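Local coordinates for epidermal growth factor receptor pathway substrate 8-like protein 1 (Mus musculus, PDB 2CY5) that probably takes part in growth factor receptor signalling, like EPS8, through a phosphotyrosine-binding (PTB) domain expected to recognise peptide motifs, at residues 92-97 against 109-115. Sequence-based numbering, arbitrary orientation.
Sequences RSLLLL and VHFFQGL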
ATOM      1  N   ARG A  92     -20.862  15.173  -9.043  1.00 86.67           N
ATOM      2  CA  ARG A  92     -20.563  14.428  -7.774  1.00 80.53           C
ATOM      3  C   ARG A  92     -19.406  14.751  -6.921  1.00 73.66           C
ATOM      4  O   ARG A  92     -18.337  15.125  -7.364  1.00 68.88           O
ATOM      5  CB  ARG A  92     -20.384  12.970  -8.005  1.00 83.75           C
ATOM      6  CG  ARG A  92     -21.548  12.286  -8.244  1.00 85.72           C
ATOM      7  CD  ARG A  92     -21.331  10.933  -7.807  1.00 87.86           C
ATOM      8  NE  ARG A  92     -21.847  10.007  -8.791  1.00 89.48           N
ATOM      9  CZ  ARG A  92     -21.853   8.700  -8.585  1.00 89.99           C
ATOM     10  NH1 ARG A  92     -21.396   8.232  -7.463  1.00 93.46           N
ATOM     11  NH2 ARG A  92     -22.272   7.846  -9.492  1.00 91.40           N
ATOM     12  N   SER A  93     -19.572  14.211  -5.731  1.00 64.08           N
ATOM     13  CA  SER A  93     -18.580  14.437  -4.731  1.00 60.74           C
ATOM     14  C   SER A  93     -17.540  13.261  -4.683  1.00 42.88           C
ATOM     15  O   SER A  93     -17.838  12.104  -4.890  1.00 44.15           O
ATOM     16  CB  SER A  93     -19.322  14.655  -3.382  1.00 66.02           C
ATOM     17  OG  SER A  93     -18.630  15.552  -2.474  1.00 74.96           O
ATOM     18  N   LEU A  94     -16.285  13.588  -4.524  1.00 42.43           N
ATOM     19  CA  LEU A  94     -15.320  12.512  -4.331  1.00 34.14           C
ATOM     20  C   LEU A  94     -14.930  12.556  -2.818  1.00 33.15           C
ATOM     21  O   LEU A  94     -14.809  13.634  -2.201  1.00 35.87           O
ATOM     22  CB  LEU A  94     -14.085  12.860  -5.085  1.00 35.73           C
ATOM     23  CG  LEU A  94     -14.452  12.887  -6.622  1.00 46.12           C
ATOM     24  CD1 LEU A  94     -13.139  13.160  -7.334  1.00 50.56           C
ATOM     25  CD2 LEU A  94     -15.149  11.537  -7.108  1.00 43.38           C
ATOM     26  N   LEU A  95     -14.623  11.388  -2.286  1.00 30.50           N
ATOM     27  CA  LEU A  95     -14.138  11.277  -0.961  1.00 28.23           C
ATOM     28  C   LEU A  95     -12.548  11.165  -1.105  1.00 38.52           C
ATOM     29  O   LEU A  95     -12.004  10.298  -1.840  1.00 34.24           O
ATOM     30  CB  LEU A  95     -14.636   9.986  -0.339  1.00 27.07           C
ATOM     31  CG  LEU A  95     -13.910   9.800   1.038  1.00 32.33           C
ATOM     32  CD1 LEU A  95     -14.348  10.826   2.107  1.00 35.06           C
ATOM     33  CD2 LEU A  95     -14.285   8.307   1.659  1.00 32.80           C
ATOM     34  N   LEU A  96     -11.816  12.047  -0.477  1.00 30.25           N
ATOM     35  CA  LEU A  96     -10.367  11.930  -0.562  1.00 35.72           C
ATOM     36  C   LEU A  96      -9.855  11.516   0.777  1.00 33.11           C
ATOM     37  O   LEU A  96     -10.256  12.041   1.886  1.00 33.32           O
ATOM     38  CB  LEU A  96      -9.850  13.274  -0.940  1.00 32.22           C
ATOM     39  CG  LEU A  96      -8.417  13.397  -1.442  1.00 47.26           C
ATOM     40  CD1 LEU A  96      -8.178  14.763  -2.068  1.00 46.53           C
ATOM     41  CD2 LEU A  96      -7.655  13.308  -0.295  1.00 43.78           C
ATOM     42  N   LEU A  97      -9.008  10.505   0.809  1.00 32.50           N
ATOM     43  CA  LEU A  97      -8.350  10.090   2.082  1.00 32.25           C
ATOM     44  C   LEU A  97      -6.816  10.082   1.883  1.00 38.27           C
ATOM     45  O   LEU A  97      -6.319   9.478   0.928  1.00 34.35           O
ATOM     46  CB  LEU A  97      -8.741   8.669   2.559  1.00 35.22           C
ATOM     47  CG  LEU A  97      -9.992   8.406   3.292  1.00 48.33           C
ATOM     48  CD1 LEU A  97     -10.118   6.820   3.385  1.00 46.30           C
ATOM     49  CD2 LEU A  97      -9.783   8.985   4.689  1.00 45.55           C
ATOM     50  N   VAL A 109      -2.541   9.146  -1.589  1.00 30.61           N
ATOM     51  CA  VAL A 109      -3.852   9.763  -1.757  1.00 28.29           C
ATOM     52  C   VAL A 109      -4.819   8.659  -2.259  1.00 31.38           C
ATOM     53  O   VAL A 109      -4.502   8.009  -3.273  1.00 32.02           O
ATOM     54  CB  VAL A 109      -3.765  10.849  -2.788  1.00 37.34           C
ATOM     55  CG1 VAL A 109      -5.253  11.273  -3.209  1.00 40.37           C
ATOM     56  CG2 VAL A 109      -2.885  11.975  -2.157  1.00 35.44           C
ATOM     57  N   HIS A 110      -5.948   8.450  -1.600  1.00 30.16           N
ATOM     58  CA  HIS A 110      -6.931   7.496  -2.119  1.00 29.74           C
ATOM     59  C   HIS A 110      -8.247   8.349  -2.524  1.00 35.52           C
ATOM     60  O   HIS A 110      -8.735   9.214  -1.730  1.00 34.48           O
ATOM     61  CB  HIS A 110      -7.347   6.548  -1.057  1.00 31.63           C
ATOM     62  CG  HIS A 110      -6.231   5.758  -0.417  1.00 35.93           C
ATOM     63  ND1 HIS A 110      -5.767   4.573  -0.961  1.00 36.85           N
ATOM     64  CD2 HIS A 110      -5.470   5.994   0.698  1.00 39.14           C
ATOM     65  CE1 HIS A 110      -4.749   4.136  -0.214  1.00 40.63           C
ATOM     66  NE2 HIS A 110      -4.542   4.977   0.785  1.00 38.19           N
ATOM     67  N   PHE A 111      -8.775   8.132  -3.723  1.00 30.23           N
ATOM     68  CA  PHE A 111     -10.021   8.804  -4.129  1.00 30.84           C
ATOM     69  C   PHE A 111     -11.114   7.750  -4.299  1.00 34.72           C
ATOM     70  O   PHE A 111     -10.918   6.668  -4.982  1.00 34.52           O
ATOM     71  CB  PHE A 111      -9.843   9.497  -5.471  1.00 33.20           C
ATOM     72  CG  PHE A 111      -9.339  10.884  -5.402  1.00 34.26           C
ATOM     73  CD1 PHE A 111     -10.141  11.903  -5.010  1.00 34.86           C
ATOM     74  CD2 PHE A 111      -8.028  11.158  -5.815  1.00 34.97           C
ATOM     75  CE1 PHE A 111      -9.707  13.232  -5.040  1.00 33.53           C
ATOM     76  CE2 PHE A 111      -7.540  12.490  -5.859  1.00 31.70           C
ATOM     77  CZ  PHE A 111      -8.380  13.578  -5.483  1.00 32.59           C
ATOM     78  N   PHE A 112     -12.319   8.109  -3.761  1.00 34.78           N
ATOM     79  CA  PHE A 112     -13.526   7.242  -3.850  1.00 27.49           C
ATOM     80  C   PHE A 112     -14.678   8.072  -4.303  1.00 35.39           C
ATOM     81  O   PHE A 112     -14.728   9.273  -4.070  1.00 34.69           O
ATOM     82  CB  PHE A 112     -13.872   6.585  -2.506  1.00 33.09           C
ATOM     83  CG  PHE A 112     -12.746   5.814  -1.898  1.00 33.89           C
ATOM     84  CD1 PHE A 112     -11.773   6.471  -1.071  1.00 31.36           C
ATOM     85  CD2 PHE A 112     -12.676   4.465  -2.013  1.00 32.14           C
ATOM     86  CE1 PHE A 112     -10.786   5.751  -0.344  1.00 32.19           C
ATOM     87  CE2 PHE A 112     -11.651   3.661  -1.293  1.00 33.66           C
ATOM     88  CZ  PHE A 112     -10.716   4.324  -0.437  1.00 34.37           C
ATOM     89  N   GLN A 113     -15.549   7.446  -5.073  1.00 37.18           N
ATOM     90  CA  GLN A 113     -16.757   8.120  -5.636  1.00 39.34           C
ATOM     91  C   GLN A 113     -17.832   7.644  -4.727  1.00 37.83           C
ATOM     92  O   GLN A 113     -17.944   6.471  -4.404  1.00 37.00           O
ATOM     93  CB  GLN A 113     -17.078   7.538  -6.965  1.00 44.24           C
ATOM     94  CG  GLN A 113     -18.177   8.169  -7.635  1.00 52.76           C
ATOM     95  CD  GLN A 113     -18.226   7.637  -9.037  1.00 57.58           C
ATOM     96  OE1 GLN A 113     -18.173   6.383  -9.318  1.00 56.97           O
ATOM     97  NE2 GLN A 113     -18.311   8.574  -9.947  1.00 57.36           N
ATOM     98  N   GLY A 114     -18.683   8.529  -4.257  1.00 42.67           N
ATOM     99  CA  GLY A 114     -19.664   8.008  -3.308  1.00 45.22           C
ATOM    100  C   GLY A 114     -20.839   7.601  -4.217  1.00 40.73           C
ATOM    101  O   GLY A 114     -20.864   8.053  -5.372  1.00 37.20           O
ATOM    102  N   LEU A 115     -21.749   6.743  -3.738  1.00 39.43           N
ATOM    103  CA  LEU A 115     -22.918   6.456  -4.545  1.00 37.80           C
ATOM    104  C   LEU A 115     -24.153   7.252  -3.949  1.00 36.60           C
ATOM    105  O   LEU A 115     -24.170   8.483  -3.836  1.00 33.88           O
ATOM    106  CB  LEU A 115     -23.149   4.992  -4.483  1.00 32.43           C
ATOM    107  CG  LEU A 115     -21.781   4.303  -4.909  1.00 42.07           C
ATOM    108  CD1 LEU A 115     -21.769   2.780  -4.688  1.00 43.62           C
ATOM    109  CD2 LEU A 115     -21.686   4.619  -6.455  1.00 38.15           C
TER
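Strands 94-97 and 109-114 run antiparallel, their axes 4.6 Å apart at closest approach and 156° between their directions, as the two arms of a beta hairpin. L95 and L97 form hydrogen-bonded pairs with F112 and H110: L95 N to F112 O is 2.8 Å, F112 N to L95 O 2.9 Å, L97 N to H110 O 2.9 Å and H110 N to L97 O 2.8 Å. L94-Q113 and L96-F111 are the alternating non-hydrogen-bonded pairs. On their face, L96 CG sits over the F111 ring in a CH-pi contact, 4.2 Å from its centroid, and L94 CD1 lies 4.0 Å from F111 CD1; helix 30-42 covers L94, L96 and F111. On the opposite face L97 CD1 approaches F112 CE1 at 3.9 Å, while L95 packs on helix 118-133. H110 and Q113, the polar exceptions, hydrogen-bond to T18 and N14 of strand 9-20. Backbone bonding thus sets the register, and leucines and phenylalanines make each face largely apolar, consistent with the buried centre of a PH-like PTB fold.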